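COG3291: FOG: PKD repeat (Clostridium thermocellum, PDB 1WMX) probably binds cellulose chains as the family 30 carbohydrate-binding module of CelJ, a large multidomain protein likely to act as a cellulase. Local coordinates at residues S17-S23 and D35-V39. Residues are numbered along the deposited sequence; the frame is centred on the assembly and turned at random.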
loop_
_atom_site.group_PDB
_atom_site.type_symbol
_atom_site.label_atom_id
_atom_site.label_comp_id
_atom_site.label_asym_id
_atom_site.label_seq_id
_atom_site.Cartn_x
_atom_site.Cartn_y
_atom_site.Cartn_z
ATOM N N SER B 17 -1.160 16.274 -21.217
ATOM C CA SER B 17 -0.146 15.343 -21.678
ATOM C C SER B 17 0.160 14.166 -20.751
ATOM O O SER B 17 -0.176 14.195 -19.565
ATOM C CB SER B 17 1.134 16.126 -21.979
ATOM O OG SER B 17 1.462 16.955 -20.886
ATOM N N PRO B 18 0.818 13.115 -21.294
ATOM C CA PRO B 18 1.180 11.917 -20.536
ATOM C C PRO B 18 1.806 12.260 -19.205
ATOM O O PRO B 18 2.686 13.114 -19.126
ATOM C CB PRO B 18 2.130 11.188 -21.486
ATOM C CG PRO B 18 1.511 11.481 -22.808
ATOM C CD PRO B 18 1.275 12.978 -22.693
ATOM N N VAL B 19 1.337 11.602 -18.151
ATOM C CA VAL B 19 1.848 11.875 -16.820
ATOM C C VAL B 19 2.858 10.825 -16.375
ATOM O O VAL B 19 2.624 9.635 -16.530
ATOM C CB VAL B 19 0.701 11.939 -15.785
ATOM C CG1 VAL B 19 1.264 12.341 -14.413
ATOM C CG2 VAL B 19 -0.349 12.942 -16.250
ATOM N N VAL B 20 3.982 11.286 -15.831
ATOM C CA VAL B 20 5.032 10.404 -15.339
ATOM C C VAL B 20 4.525 9.634 -14.113
ATOM O O VAL B 20 3.957 10.218 -13.196
ATOM C CB VAL B 20 6.304 11.220 -14.969
ATOM C CG1 VAL B 20 7.265 10.375 -14.127
ATOM C CG2 VAL B 20 7.010 11.678 -16.247
ATOM N N GLY B 21 4.729 8.320 -14.113
ATOM C CA GLY B 21 4.289 7.485 -13.005
ATOM C C GLY B 21 4.321 6.023 -13.414
ATOM O O GLY B 21 5.092 5.641 -14.294
ATOM N N TRP B 22 3.486 5.199 -12.786
ATOM C CA TRP B 22 3.438 3.781 -13.118
ATOM C C TRP B 22 2.033 3.254 -12.892
ATOM O O TRP B 22 1.460 3.460 -11.834
ATOM C CB TRP B 22 4.415 2.981 -12.245
ATOM C CG TRP B 22 4.638 1.554 -12.711
ATOM C CD1 TRP B 22 5.641 1.097 -13.535
ATOM C CD2 TRP B 22 3.820 0.413 -12.409
ATOM N NE1 TRP B 22 5.488 -0.257 -13.762
ATOM C CE2 TRP B 22 4.380 -0.699 -13.081
ATOM C CE3 TRP B 22 2.659 0.223 -11.633
ATOM C CZ2 TRP B 22 3.821 -1.987 -12.999
ATOM C CZ3 TRP B 22 2.100 -1.063 -11.554
ATOM C CH2 TRP B 22 2.684 -2.145 -12.233
ATOM N N SER B 23 1.496 2.583 -13.902
ATOM C CA SER B 23 0.172 1.979 -13.840
ATOM C C SER B 23 0.364 0.534 -14.282
ATOM O O SER B 23 1.165 0.264 -15.182
ATOM C CB SER B 23 -0.795 2.682 -14.797
ATOM O OG SER B 23 -1.081 3.996 -14.358
ATOM N N ASP B 35 3.939 2.112 -19.518
ATOM C CA ASP B 35 3.622 1.851 -18.117
ATOM C C ASP B 35 2.916 2.989 -17.398
ATOM O O ASP B 35 3.097 3.187 -16.196
ATOM C CB ASP B 35 4.868 1.422 -17.341
ATOM C CG ASP B 35 5.419 0.095 -17.831
ATOM O OD1 ASP B 35 4.641 -0.890 -17.916
ATOM O OD2 ASP B 35 6.629 0.035 -18.131
ATOM N N THR B 36 2.120 3.747 -18.142
ATOM C CA THR B 36 1.351 4.826 -17.545
ATOM C C THR B 36 0.010 4.949 -18.278
ATOM O O THR B 36 -0.228 4.264 -19.271
ATOM C CB THR B 36 2.133 6.185 -17.549
ATOM O OG1 THR B 36 1.397 7.150 -16.788
ATOM C CG2 THR B 36 2.336 6.712 -18.962
ATOM N N LEU B 37 -0.872 5.810 -17.782
ATOM C CA LEU B 37 -2.172 5.979 -18.397
ATOM C C LEU B 37 -2.121 6.617 -19.783
ATOM O O LEU B 37 -1.373 7.562 -20.027
ATOM C CB LEU B 37 -3.074 6.802 -17.469
ATOM C CG LEU B 37 -4.081 6.043 -16.587
ATOM C CD1 LEU B 37 -3.536 4.699 -16.138
ATOM C CD2 LEU B 37 -4.429 6.917 -15.395
ATOM N N PRO B 38 -2.918 6.092 -20.719
ATOM C CA PRO B 38 -2.920 6.665 -22.064
ATOM C C PRO B 38 -3.709 7.980 -22.088
ATOM O O PRO B 38 -4.636 8.169 -21.304
ATOM C CB PRO B 38 -3.580 5.575 -22.898
ATOM C CG PRO B 38 -4.585 4.984 -21.933
ATOM C CD PRO B 38 -3.814 4.919 -20.627
ATOM N N VAL B 39 -3.322 8.894 -22.973
ATOM C CA VAL B 39 -4.005 10.175 -23.107
ATOM C C VAL B 39 -4.943 10.086 -24.308
ATOM O O VAL B 39 -4.511 9.850 -25.440
ATOM C CB VAL B 39 -3.002 11.345 -23.302
ATOM C CG1 VAL B 39 -3.753 12.666 -23.490
ATOM C CG2 VAL B 39 -2.090 11.441 -22.088
HETATM O O HOH W 1 -0.253 9.397 -18.183
HETATM O O HOH W 2 0.565 5.803 -14.232
HETATM O O HOH W 3 2.422 -1.651 -16.502
#
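With OG1 turned opposite the backbone N (chi1 -172°), Thr36 directs its hydroxyl at the carbonyl of Val19 and donates a hydrogen bond of 2.8 Å from OG1 to Val19 O, nearly in line with the C=O bond (165°). Farther along, Ser23 N donates to Asp35 O at 2.9 Å from above the carbonyl plane; the same oxygen receives a CA-H...O contact from Trp22 CA at 3.2 Å. The indole of Trp22, its CG swung away from N, passes at a slant to the Asp35 side chain, CD1 lying 3.9 Å from Asp35 CB and the carboxylate plane tilted 22° from the ring. At the other end, Val39 CG2 packs against the Pro18 ring, 3.7 Å from Pro18 CG, the two side chains crossing at about a right angle. One water links Val19 N to Leu37 O, and another donates to both Ser23 O and Asp35 OD1. Strand 21-25 edges the five-stranded antiparallel sheet of the carbohydrate-binding domain, pairing with strand 64-69; Ser23 OG is hydrogen-bonded to Ser66 OG there, and Trp22 stacks on Tyr113 of the second subunit. Both direct bonds and both water bridges use main-chain atoms of 17-23, so segment 35-39 reads the backbone of the edge strand and its lead-in loop more than their side chains.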